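Local atomic coordinates of disulfide bond forming protein (DsbF) (Mycobacterium tuberculosis, PDB entry 3IOS), a protein that probably catalyses the oxidation of reduced, unfolded secreted proteins, introducing disulfide bonds into them as a thioredoxin-fold oxidoreductase. Residues Thr15-Leu20 / Ser36-Pro41; Phe22-Leu27 / Thr98-Thr103; Trp47-Pro52 / Gly78-Pro83; Thr53-Ala58 / Asn90-Lys95. All blocks are in the same frame, centred on the assembly; numbering follows the deposited sequence.

Contact 1 of 4, residues Thr15-Leu20 / Ser36-Pro41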
loop_
_atom_site.group_PDB
_atom_site.type_symbol
_atom_site.label_atom_id
_atom_site.label_comp_id
_atom_site.label_asym_id
_atom_site.label_seq_id
_atom_site.Cartn_x
_atom_site.Cartn_y
_atom_site.Cartn_z
ATOM N N THR A 15 -10.707 -0.879 -20.564
ATOM C CA THR A 15 -9.759 0.236 -20.278
ATOM C C THR A 15 -9.378 0.240 -18.801
ATOM O O THR A 15 -10.093 -0.315 -17.965
ATOM C CB THR A 15 -10.369 1.610 -20.657
ATOM O OG1 THR A 15 -10.001 2.565 -21.660
ATOM C CG2 THR A 15 -11.568 2.141 -19.888
ATOM N N VAL A 16 -8.249 0.865 -18.480
ATOM C CA VAL A 16 -7.800 0.922 -17.097
ATOM C C VAL A 16 -8.624 1.856 -16.241
ATOM O O VAL A 16 -9.062 2.916 -16.691
ATOM C CB VAL A 16 -6.342 1.392 -16.960
ATOM C CG1 VAL A 16 -5.404 0.264 -17.275
ATOM C CG2 VAL A 16 -6.090 2.583 -17.861
ATOM N N PRO A 17 -8.844 1.469 -14.983
ATOM C CA PRO A 17 -9.619 2.322 -14.087
ATOM C C PRO A 17 -8.787 3.565 -13.799
ATOM O O PRO A 17 -7.564 3.488 -13.631
ATOM C CB PRO A 17 -9.812 1.437 -12.859
ATOM C CG PRO A 17 -8.562 0.616 -12.847
ATOM C CD PRO A 17 -8.420 0.235 -14.298
ATOM N N ALA A 18 -9.449 4.715 -13.759
ATOM C CA ALA A 18 -8.767 5.974 -13.503
ATOM C C ALA A 18 -7.946 5.915 -12.224
ATOM O O ALA A 18 -6.914 6.570 -12.109
ATOM C CB ALA A 18 -9.788 7.107 -13.423
ATOM N N GLN A 19 -8.402 5.116 -11.265
ATOM C CA GLN A 19 -7.710 4.982 -9.992
ATOM C C GLN A 19 -6.293 4.421 -10.131
ATOM O O GLN A 19 -5.439 4.669 -9.287
ATOM C CB GLN A 19 -8.510 4.083 -9.041
ATOM C CG GLN A 19 -9.879 4.618 -8.627
ATOM C CD GLN A 19 -11.014 4.136 -9.510
ATOM O OE1 GLN A 19 -12.188 4.248 -9.144
ATOM N NE2 GLN A 19 -10.678 3.604 -10.677
ATOM N N LEU A 20 -6.041 3.663 -11.191
ATOM C CA LEU A 20 -4.715 3.083 -11.383
ATOM C C LEU A 20 -3.825 3.919 -12.290
ATOM O O LEU A 20 -2.679 3.564 -12.547
ATOM C CB LEU A 20 -4.838 1.668 -11.955
ATOM C CG LEU A 20 -5.521 0.646 -11.042
ATOM C CD1 LEU A 20 -5.487 -0.724 -11.699
ATOM C CD2 LEU A 20 -4.806 0.604 -9.697
ATOM N N SER A 36 0.278 -1.334 -13.673
ATOM C CA SER A 36 0.874 -2.659 -13.555
ATOM C C SER A 36 0.050 -3.533 -12.610
ATOM O O SER A 36 0.284 -4.738 -12.506
ATOM C CB SER A 36 2.315 -2.556 -13.038
ATOM O OG SER A 36 2.342 -2.154 -11.680
ATOM N N LEU A 37 -0.915 -2.924 -11.924
ATOM C CA LEU A 37 -1.769 -3.665 -10.999
ATOM C C LEU A 37 -3.043 -4.171 -11.667
ATOM O O LEU A 37 -3.766 -4.979 -11.089
ATOM C CB LEU A 37 -2.153 -2.789 -9.799
ATOM C CG LEU A 37 -1.017 -2.205 -8.962
ATOM C CD1 LEU A 37 -1.614 -1.390 -7.832
ATOM C CD2 LEU A 37 -0.127 -3.311 -8.409
ATOM N N LEU A 38 -3.324 -3.701 -12.878
ATOM C CA LEU A 38 -4.532 -4.127 -13.586
ATOM C C LEU A 38 -4.508 -5.611 -13.951
ATOM O O LEU A 38 -3.523 -6.111 -14.497
ATOM C CB LEU A 38 -4.731 -3.309 -14.863
ATOM C CG LEU A 38 -6.023 -3.632 -15.621
ATOM C CD1 LEU A 38 -7.218 -3.242 -14.760
ATOM C CD2 LEU A 38 -6.055 -2.901 -16.945
ATOM N N GLY A 39 -5.601 -6.305 -13.645
ATOM C CA GLY A 39 -5.703 -7.718 -13.969
ATOM C C GLY A 39 -5.232 -8.657 -12.881
ATOM O O GLY A 39 -5.225 -9.873 -13.059
ATOM N N LYS A 40 -4.833 -8.101 -11.746
ATOM C CA LYS A 40 -4.359 -8.918 -10.644
ATOM C C LYS A 40 -4.831 -8.330 -9.323
ATOM O O LYS A 40 -5.140 -7.144 -9.234
ATOM C CB LYS A 40 -2.832 -8.986 -10.677
ATOM C CG LYS A 40 -2.158 -7.636 -10.508
ATOM C CD LYS A 40 -0.736 -7.638 -11.057
ATOM C CE LYS A 40 -0.735 -7.800 -12.570
ATOM N NZ LYS A 40 0.616 -7.588 -13.156
ATOM N N PRO A 41 -4.922 -9.163 -8.280
ATOM C CA PRO A 41 -5.367 -8.643 -6.987
ATOM C C PRO A 41 -4.241 -7.827 -6.367
ATOM O O PRO A 41 -3.076 -8.211 -6.439
ATOM C CB PRO A 41 -5.677 -9.913 -6.199
ATOM C CG PRO A 41 -4.664 -10.883 -6.743
ATOM C CD PRO A 41 -4.721 -10.622 -8.225
#

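Contact 2 of 4, residues Phe22-Leu27 / Thr98-Thr103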
loop_
_atom_site.group_PDB
_atom_site.type_symbol
_atom_site.label_atom_id
_atom_site.label_comp_id
_atom_site.label_asym_id
_atom_site.label_seq_id
_atom_site.Cartn_x
_atom_site.Cartn_y
_atom_site.Cartn_z
ATOM N N PHE A 22 -1.580 6.338 -12.390
ATOM C CA PHE A 22 -0.622 7.132 -11.634
ATOM C C PHE A 22 0.744 6.467 -11.713
ATOM O O PHE A 22 0.850 5.275 -11.994
ATOM C CB PHE A 22 -1.075 7.259 -10.170
ATOM C CG PHE A 22 -0.954 5.982 -9.372
ATOM C CD1 PHE A 22 0.258 5.617 -8.792
ATOM C CD2 PHE A 22 -2.057 5.148 -9.195
ATOM C CE1 PHE A 22 0.372 4.439 -8.051
ATOM C CE2 PHE A 22 -1.951 3.966 -8.455
ATOM C CZ PHE A 22 -0.733 3.616 -7.881
ATOM N N SER A 23 1.790 7.250 -11.492
ATOM C CA SER A 23 3.144 6.721 -11.508
ATOM C C SER A 23 3.792 7.164 -10.204
ATOM O O SER A 23 3.282 8.058 -9.532
ATOM C CB SER A 23 3.922 7.265 -12.707
ATOM O OG SER A 23 3.917 8.679 -12.712
ATOM N N ALA A 24 4.902 6.533 -9.844
ATOM C CA ALA A 24 5.592 6.878 -8.611
ATOM C C ALA A 24 6.990 6.282 -8.593
ATOM O O ALA A 24 7.373 5.552 -9.502
ATOM C CB ALA A 24 4.789 6.376 -7.408
ATOM N N LYS A 25 7.754 6.610 -7.555
ATOM C CA LYS A 25 9.108 6.087 -7.400
ATOM C C LYS A 25 9.150 5.213 -6.153
ATOM O O LYS A 25 8.583 5.578 -5.125
ATOM C CB LYS A 25 10.115 7.231 -7.241
ATOM C CG LYS A 25 10.577 7.886 -8.540
ATOM C CD LYS A 25 11.575 7.004 -9.280
ATOM C CE LYS A 25 12.157 7.710 -10.498
ATOM N NZ LYS A 25 13.098 6.828 -11.246
ATOM N N THR A 26 9.808 4.064 -6.240
ATOM C CA THR A 26 9.906 3.181 -5.082
ATOM C C THR A 26 11.029 3.681 -4.187
ATOM O O THR A 26 11.893 4.444 -4.623
ATOM C CB THR A 26 10.213 1.728 -5.482
ATOM O OG1 THR A 26 11.549 1.632 -6.000
ATOM C CG2 THR A 26 9.229 1.253 -6.536
ATOM N N LEU A 27 11.013 3.253 -2.932
ATOM C CA LEU A 27 12.042 3.667 -1.987
ATOM C C LEU A 27 13.437 3.272 -2.449
ATOM O O LEU A 27 14.418 3.939 -2.111
ATOM C CB LEU A 27 11.783 3.050 -0.614
ATOM C CG LEU A 27 11.215 3.939 0.489
ATOM C CD1 LEU A 27 11.245 3.156 1.793
ATOM C CD2 LEU A 27 12.034 5.214 0.628
ATOM N N THR A 98 6.798 -3.961 -2.477
ATOM C CA THR A 98 7.030 -2.617 -2.987
ATOM C C THR A 98 6.618 -1.494 -2.045
ATOM O O THR A 98 5.520 -1.511 -1.490
ATOM C CB THR A 98 6.292 -2.401 -4.326
ATOM O OG1 THR A 98 6.684 -3.414 -5.260
ATOM C CG2 THR A 98 6.621 -1.030 -4.904
ATOM N N GLN A 99 7.506 -0.515 -1.876
ATOM C CA GLN A 99 7.224 0.648 -1.038
ATOM C C GLN A 99 7.386 1.911 -1.892
ATOM O O GLN A 99 8.448 2.140 -2.468
ATOM C CB GLN A 99 8.197 0.717 0.145
ATOM C CG GLN A 99 8.109 -0.439 1.125
ATOM C CD GLN A 99 6.781 -0.502 1.839
ATOM O OE1 GLN A 99 6.028 0.477 1.873
ATOM N NE2 GLN A 99 6.485 -1.656 2.426
ATOM N N LEU A 100 6.335 2.722 -1.980
ATOM C CA LEU A 100 6.396 3.959 -2.758
ATOM C C LEU A 100 6.653 5.159 -1.860
ATOM O O LEU A 100 6.037 5.303 -0.802
ATOM C CB LEU A 100 5.084 4.196 -3.512
ATOM C CG LEU A 100 4.582 3.044 -4.379
ATOM C CD1 LEU A 100 3.332 3.482 -5.116
ATOM C CD2 LEU A 100 5.663 2.622 -5.350
ATOM N N ALA A 101 7.565 6.027 -2.288
ATOM C CA ALA A 101 7.880 7.233 -1.525
ATOM C C ALA A 101 7.045 8.367 -2.115
ATOM O O ALA A 101 7.496 9.075 -3.017
ATOM C CB ALA A 101 9.365 7.549 -1.636
ATOM N N ASP A 102 5.830 8.533 -1.599
ATOM C CA ASP A 102 4.894 9.544 -2.090
ATOM C C ASP A 102 5.090 10.908 -1.431
ATOM O O ASP A 102 4.170 11.456 -0.822
ATOM C CB ASP A 102 3.455 9.041 -1.876
ATOM C CG ASP A 102 2.417 9.909 -2.562
ATOM O OD1 ASP A 102 2.670 10.344 -3.707
ATOM O OD2 ASP A 102 1.344 10.142 -1.967
ATOM N N THR A 103 6.292 11.456 -1.575
ATOM C CA THR A 103 6.616 12.746 -0.983
ATOM C C THR A 103 5.809 13.908 -1.549
ATOM O O THR A 103 5.553 14.886 -0.844
ATOM C CB THR A 103 8.123 13.062 -1.113
ATOM O OG1 THR A 103 8.521 12.979 -2.486
ATOM C CG2 THR A 103 8.940 12.081 -0.291
HETATM O O HOH W 1 6.561 8.421 -5.590
#

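Contact 3 of 4, residues Trp47-Pro52 / Gly78-Pro83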
loop_
_atom_site.group_PDB
_atom_site.type_symbol
_atom_site.label_atom_id
_atom_site.label_comp_id
_atom_site.label_asym_id
_atom_site.label_seq_id
_atom_site.Cartn_x
_atom_site.Cartn_y
_atom_site.Cartn_z
ATOM N N TRP A 47 0.699 4.584 4.527
ATOM C CA TRP A 47 1.297 4.779 5.843
ATOM C C TRP A 47 2.193 6.006 5.936
ATOM O O TRP A 47 2.594 6.576 4.922
ATOM C CB TRP A 47 2.109 3.533 6.254
ATOM C CG TRP A 47 3.247 3.133 5.327
ATOM C CD1 TRP A 47 3.177 2.300 4.246
ATOM C CD2 TRP A 47 4.624 3.518 5.445
ATOM N NE1 TRP A 47 4.428 2.132 3.689
ATOM C CE2 TRP A 47 5.335 2.865 4.410
ATOM C CE3 TRP A 47 5.329 4.338 6.336
ATOM C CZ2 TRP A 47 6.710 3.021 4.229
ATOM C CZ3 TRP A 47 6.703 4.493 6.155
ATOM C CH2 TRP A 47 7.378 3.831 5.115
ATOM N N ALA A 48 2.471 6.415 7.170
ATOM C CA ALA A 48 3.353 7.549 7.459
ATOM C C ALA A 48 4.326 6.977 8.488
ATOM O O ALA A 48 3.915 6.283 9.413
ATOM C CB ALA A 48 2.561 8.716 8.049
ATOM N N PRO A 49 5.627 7.268 8.346
ATOM C CA PRO A 49 6.655 6.761 9.262
ATOM C C PRO A 49 6.457 7.060 10.744
ATOM O O PRO A 49 6.804 6.243 11.600
ATOM C CB PRO A 49 7.944 7.401 8.735
ATOM C CG PRO A 49 7.633 7.737 7.316
ATOM C CD PRO A 49 6.214 8.204 7.375
ATOM N N TRP A 50 5.902 8.231 11.039
ATOM C CA TRP A 50 5.691 8.671 12.412
ATOM C C TRP A 50 4.377 8.209 13.017
ATOM O O TRP A 50 4.098 8.497 14.198
ATOM C CB TRP A 50 5.775 10.198 12.463
ATOM C CG TRP A 50 4.967 10.844 11.375
ATOM C CD1 TRP A 50 5.430 11.341 10.193
ATOM C CD2 TRP A 50 3.542 10.979 11.338
ATOM N NE1 TRP A 50 4.384 11.776 9.417
ATOM C CE2 TRP A 50 3.212 11.572 10.100
ATOM C CE3 TRP A 50 2.510 10.666 12.235
ATOM C CZ2 TRP A 50 1.892 11.843 9.726
ATOM C CZ3 TRP A 50 1.198 10.933 11.863
ATOM C CH2 TRP A 50 0.903 11.524 10.620
ATOM N N CYS A 51 3.562 7.509 12.277
ATOM C CA CYS A 51 2.289 7.081 12.785
ATOM C C CYS A 51 2.390 5.796 13.617
ATOM O O CYS A 51 2.730 4.716 13.086
ATOM C CB CYS A 51 1.438 6.875 11.465
ATOM S SG CYS A 51 -0.317 6.501 12.017
ATOM N N PRO A 52 2.082 5.906 14.891
ATOM C CA PRO A 52 2.110 4.758 15.774
ATOM C C PRO A 52 1.218 3.619 15.374
ATOM O O PRO A 52 1.550 2.455 15.603
ATOM C CB PRO A 52 1.753 5.368 17.133
ATOM C CG PRO A 52 0.867 6.511 16.765
ATOM C CD PRO A 52 1.585 7.109 15.582
ATOM N N GLY A 78 3.744 8.401 2.953
ATOM C CA GLY A 78 3.537 9.816 2.741
ATOM C C GLY A 78 3.718 10.630 4.006
ATOM O O GLY A 78 3.999 10.090 5.079
ATOM N N LEU A 79 3.581 11.945 3.857
ATOM C CA LEU A 79 3.676 12.891 4.963
ATOM C C LEU A 79 5.020 12.927 5.681
ATOM O O LEU A 79 5.079 13.121 6.894
ATOM C CB LEU A 79 2.555 12.618 5.972
ATOM C CG LEU A 79 1.141 12.621 5.383
ATOM C CD1 LEU A 79 0.117 12.495 6.501
ATOM C CD2 LEU A 79 0.911 13.907 4.597
ATOM N N ASP A 80 6.094 12.739 4.928
ATOM C CA ASP A 80 7.434 12.770 5.496
ATOM C C ASP A 80 8.430 12.659 4.354
ATOM O O ASP A 80 8.032 12.629 3.188
ATOM C CB ASP A 80 7.613 11.622 6.492
ATOM C CG ASP A 80 8.595 11.961 7.599
ATOM O OD1 ASP A 80 8.532 11.319 8.669
ATOM O OD2 ASP A 80 9.434 12.865 7.397
ATOM N N GLN A 81 9.716 12.611 4.682
ATOM C CA GLN A 81 10.750 12.501 3.663
ATOM C C GLN A 81 11.341 11.095 3.643
ATOM O O GLN A 81 11.101 10.293 4.546
ATOM C CB GLN A 81 11.845 13.543 3.913
ATOM C CG GLN A 81 11.313 14.973 3.934
ATOM C CD GLN A 81 10.752 15.418 2.591
ATOM O OE1 GLN A 81 9.913 16.317 2.523
ATOM N NE2 GLN A 81 11.227 14.800 1.513
ATOM N N VAL A 82 12.114 10.807 2.603
ATOM C CA VAL A 82 12.725 9.497 2.418
ATOM C C VAL A 82 13.454 8.894 3.622
ATOM O O VAL A 82 13.224 7.736 3.968
ATOM C CB VAL A 82 13.684 9.515 1.199
ATOM C CG1 VAL A 82 14.439 8.195 1.100
ATOM C CG2 VAL A 82 12.887 9.754 -0.074
ATOM N N PRO A 83 14.344 9.660 4.273
ATOM C CA PRO A 83 15.065 9.116 5.430
ATOM C C PRO A 83 14.150 8.490 6.480
ATOM O O PRO A 83 14.434 7.413 6.996
ATOM C CB PRO A 83 15.817 10.332 5.968
ATOM C CG PRO A 83 16.105 11.113 4.723
ATOM C CD PRO A 83 14.786 11.036 3.981
#

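Contact 4 of 4, residues Thr53-Ala58 / Asn90-Lys95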
loop_
_atom_site.group_PDB
_atom_site.type_symbol
_atom_site.label_atom_id
_atom_site.label_comp_id
_atom_site.label_asym_id
_atom_site.label_seq_id
_atom_site.Cartn_x
_atom_site.Cartn_y
_atom_site.Cartn_z
ATOM N N THR A 53 0.084 3.953 14.783
ATOM C CA THR A 53 -0.844 2.927 14.334
ATOM C C THR A 53 -0.215 2.173 13.163
ATOM O O THR A 53 -0.308 0.948 13.089
ATOM C CB THR A 53 -2.190 3.540 13.907
ATOM O OG1 THR A 53 -2.768 4.232 15.022
ATOM C CG2 THR A 53 -3.152 2.460 13.442
ATOM N N CYS A 54 0.429 2.898 12.251
ATOM C CA CYS A 54 1.085 2.244 11.120
ATOM C C CYS A 54 2.239 1.383 11.581
ATOM O O CYS A 54 2.491 0.318 11.023
ATOM C CB CYS A 54 1.605 3.272 10.129
ATOM S SG CYS A 54 0.280 4.137 9.240
ATOM N N GLN A 55 2.948 1.857 12.596
ATOM C CA GLN A 55 4.067 1.108 13.139
ATOM C C GLN A 55 3.528 -0.200 13.707
ATOM O O GLN A 55 4.147 -1.254 13.564
ATOM C CB GLN A 55 4.761 1.929 14.230
ATOM C CG GLN A 55 5.473 3.160 13.685
ATOM C CD GLN A 55 5.830 4.168 14.760
ATOM O OE1 GLN A 55 5.767 3.875 15.954
ATOM N NE2 GLN A 55 6.210 5.369 14.336
ATOM N N GLY A 56 2.355 -0.127 14.325
ATOM C CA GLY A 56 1.753 -1.318 14.896
ATOM C C GLY A 56 1.203 -2.280 13.860
ATOM O O GLY A 56 1.246 -3.495 14.048
ATOM N N GLU A 57 0.689 -1.751 12.756
ATOM C CA GLU A 57 0.129 -2.611 11.722
ATOM C C GLU A 57 1.158 -3.159 10.740
ATOM O O GLU A 57 0.885 -4.124 10.028
ATOM C CB GLU A 57 -0.956 -1.868 10.947
ATOM C CG GLU A 57 -2.045 -1.286 11.826
ATOM C CD GLU A 57 -3.312 -0.984 11.057
ATOM O OE1 GLU A 57 -3.218 -0.463 9.927
ATOM O OE2 GLU A 57 -4.404 -1.259 11.591
ATOM N N ALA A 58 2.335 -2.546 10.701
ATOM C CA ALA A 58 3.381 -2.975 9.778
ATOM C C ALA A 58 3.661 -4.481 9.787
ATOM O O ALA A 58 3.657 -5.114 8.735
ATOM C CB ALA A 58 4.663 -2.196 10.043
ATOM N N ASN A 90 13.161 -0.213 7.743
ATOM C CA ASN A 90 14.256 -0.943 8.382
ATOM C C ASN A 90 13.804 -1.550 9.704
ATOM O O ASN A 90 14.182 -2.669 10.052
ATOM C CB ASN A 90 15.456 -0.027 8.663
ATOM C CG ASN A 90 16.273 0.291 7.422
ATOM O OD1 ASN A 90 16.333 -0.490 6.498
ATOM N ND2 ASN A 90 16.924 1.442 7.417
ATOM N N LYS A 91 12.982 -0.805 10.435
ATOM C CA LYS A 91 12.501 -1.240 11.743
ATOM C C LYS A 91 11.401 -2.298 11.665
ATOM O O LYS A 91 11.375 -3.221 12.489
ATOM C CB LYS A 91 11.985 -0.030 12.523
ATOM C CG LYS A 91 12.008 -0.182 14.039
ATOM C CD LYS A 91 10.984 -1.189 14.535
ATOM C CE LYS A 91 10.988 -1.274 16.056
ATOM N NZ LYS A 91 9.983 -2.251 16.565
ATOM N N TYR A 92 10.501 -2.182 10.686
ATOM C CA TYR A 92 9.438 -3.166 10.589
ATOM C C TYR A 92 9.553 -4.017 9.335
ATOM O O TYR A 92 9.961 -3.526 8.264
ATOM C CB TYR A 92 8.061 -2.441 10.667
ATOM C CG TYR A 92 8.017 -1.407 11.757
ATOM C CD1 TYR A 92 8.250 -0.070 11.457
ATOM C CD2 TYR A 92 7.738 -1.752 13.088
ATOM C CE1 TYR A 92 8.204 0.908 12.443
ATOM C CE2 TYR A 92 7.687 -0.775 14.084
ATOM C CZ TYR A 92 7.923 0.545 13.754
ATOM O OH TYR A 92 7.889 1.498 14.738
ATOM N N PRO A 93 9.124 -5.287 9.394
ATOM C CA PRO A 93 9.137 -6.321 8.358
ATOM C C PRO A 93 8.219 -6.102 7.158
ATOM O O PRO A 93 7.284 -6.868 6.923
ATOM C CB PRO A 93 8.727 -7.586 9.143
ATOM C CG PRO A 93 7.730 -7.076 10.092
ATOM C CD PRO A 93 8.434 -5.766 10.579
ATOM N N VAL A 94 8.543 -5.080 6.392
ATOM C CA VAL A 94 7.769 -4.744 5.211
ATOM C C VAL A 94 8.667 -4.454 4.012
ATOM O O VAL A 94 8.257 -3.773 3.073
ATOM C CB VAL A 94 6.873 -3.511 5.469
ATOM C CG1 VAL A 94 5.881 -3.804 6.589
ATOM C CG2 VAL A 94 7.738 -2.315 5.828
ATOM N N LYS A 95 9.892 -4.965 4.046
ATOM C CA LYS A 95 10.828 -4.751 2.946
ATOM C C LYS A 95 10.620 -5.743 1.808
ATOM O O LYS A 95 11.181 -5.578 0.727
ATOM C CB LYS A 95 12.265 -4.849 3.462
ATOM C CG LYS A 95 12.884 -3.510 3.743
ATOM C CD LYS A 95 14.130 -3.619 4.633
ATOM C CE LYS A 95 14.745 -2.261 4.913
ATOM N NZ LYS A 95 15.911 -2.395 5.811
#

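Contact 1 of 4, residues Thr15-Leu20 / Ser36-Pro41
Leu20 N donates to Pro17 O at 2.9 Å, and this backbone bond closes the short 3-10 turn through Ala18 and Gln19 that sets Leu20 against Leu37 and Leu38. The setting is the edge of a thioredoxin fold, where the N-terminal arm meets the turn between strands 31-33 and 42-47. No hydrogen bond spans the two segments, so this is a worked example of an apolar loop-loop contact made by aliphatic side chains, with one methyl also against the Leu38 backbone. Leu38 does most of the touching. Its CG stands anti to the backbone N (chi1 -176°), and the two methyls beyond it are shared between neighbours. Leu38 CD1 meets the proline ring at Pro17 CD, 3.7 Å away, while Leu38 CD2 presses on Val16 CG1 at 3.2 Å, closer than carbon atoms usually come. Leu20, itself buried, also splits its two methyls: Leu20 CD1 lies 3.9 Å from Leu38 N, beside the start of that side chain, and Leu20 CD2 faces Leu37 CD1 at 4.2 Å. Leu37 in turn rests on Ala42 and Leu44, so the leucine cluster continues onto strand 42-47. The receiving loop is a type II turn from Leu37 to Lys40, with Gly39 at its third position, where a side chain would press on the preceding carbonyl O. The lysine bends back along this turn, and Lys40 NZ meets Ser36 O at 2.9 Å, nearly in line with the carbonyl bond (C=O...N angle 162°).

Contact 2 of 4, residues Phe22-Leu27 / Thr98-Thr103
A chi1 of 69° turns Thr26 OG1 away from Thr98 and leaves Thr26 CG2 beside its own backbone N; Thr98 CG2 stands anti to its backbone N. The two methyls, Thr26 CG2 and Thr98 CG2, meet at 3.8 Å. Thr26 OG1 is hydrogen-bonded to Asp28 OD1 and His30 N. Beside this pair Leu100 spreads its fork: Leu100 CD1 reaches Ala24 CB at 4.0 Å and the edge of the Phe22 ring, whereas Leu100 CD2 packs against Thr26 CG2. The backbones form a single bridge, Thr26 with Leu100, an antiparallel, non-hydrogen-bonded pair flanked by two hydrogen bonds. Ala101 N gives to Lys25 O at 3.0 Å, almost straight at 166°, and Leu27 N gives to Gln99 O at 2.8 Å. The backbone Gln99 O also receives a CA-H...O contact from Thr26 CA. Where the strands diverge, a water accepts from Lys25 N at 2.9 Å and donates to Ala101 O at 2.8 Å. The short strands run at 96° to each other, so the hairpin of strands 23-25 and 31-33 lies across the outermost strand 98-101, an N-terminal addition to the thioredoxin fold, consistent with the TlpA-like branch of the family.

Contact 3 of 4, residues Trp47-Pro52 / Gly78-Pro83
The active-site loop of the thioredoxin fold, which leads strand 42-47 into the CxxC helix, meets the loop that follows strand 72-77: Trp47 to Trp50 lie against Gly78 to Asp80. At the strand ends Gly78 N donates to Trp47 O at 2.9 Å, continuing the sheet by one bond. Beyond it, a type I turn from Ala48 to Cys51, with Cys51 N bound to Ala48 O, brings the chain to the redox cysteine, which N-caps helix 52-67. Trp50 projects from this turn. With chi1 at 47° its CG is close to both the backbone N and the carbonyl carbon, and the indole has Ala48 CB on one face, 3.5 Å from its plane and toward the rim. The indole edge then faces Leu79. Trp50 NE1 gives its hydrogen to Leu79 O at 2.9 Å (165° at the hydrogen); the oxygen lies in the ring plane, while the donor stands 37° above the plane of the carbonyl. Further along that edge Trp50 CZ2 touches Leu79 CD1 at 3.7 Å, and at the other end Trp50 CD1 meets Asp80 OD1 at 3.5 Å. The second carboxylate oxygen, Asp80 OD2, takes Gln81 N at 2.7 Å, and Asp80 CB rests 3.8 Å from Pro49 CD. Pro49 also packs on Ala84 and Met85, and the Trp47 ring stacks with Phe88. Gln116, from another loop, touches Ala48, Trp50 and Cys51; the cysteine loop thus lies beside the end of strand 72-77 and the start of helix 82-91.

Contact 4 of 4, residues Thr53-Ala58 / Asn90-Lys95
Gln55 and Ala58, on the CxxC helix of the thioredoxin fold (52-67), pack against Tyr92 and Val94, where the chain leaves helix 82-91. The first kind of interaction is flat group against side chain. The Tyr92 ring lies across Gln55, its phenol end lodged near the first carbons of the chain: Tyr92 OH is 3.1 Å from Gln55 CG, and Tyr92 CZ is 3.5 Å from Gln55 CB. Gln55 O lies over one face of the same ring, 3.6 Å from Tyr92 CE2. The Gln55 side chain is extended past CG (chi2 164°), and its amide plane makes only 16° with the ring. Lys91 CD lies on the opposite face from Gln55 CA, so both ring faces are partly covered, each toward the rim. The second kind is aliphatic. Ala58 CB meets Tyr92 CB at 3.5 Å, and the same Ala58 CB is 4.0 Å from Val94 CG1; Val94 CG1 is also 3.4 Å from Ala58 O. Phe88 and Trp45 close in on the same alanine, which buries this end of the interface. The third kind is polar. Gln55 NE2 holds Pro49 O by a hydrogen bond, tying the helix to the loop that leads into the cysteines. On the other segment a backbone bond shapes the strand of chain that carries Tyr92 and Val94. The chain leaves helix 82-91 through an inverse gamma turn centred on Pro93, closed by Val94 N and Tyr92 O at 2.8 Å.

All four contacts are partly buried, but they differ in chemistry with their place in the fold. Contact 1 is wholly apolar and lies on the opposite side of the chain's centre from contacts 3 and 4, its centre about 26 Å from each of theirs. Contact 2 is a backbone-bonded strand crossing at the sheet edge, nearest to the centre of the chain. Contacts 3 and 4 each hold one cysteine of the redox pair and share helix 82-91; contact 3 combines hydrogen bonds with packing, and contact 4 is mainly packing. Gln99 of contact 2 connects three of them, its OE1 bonded to Trp47 NE1 in contact 3 and its NE2 to Val94 O in contact 4.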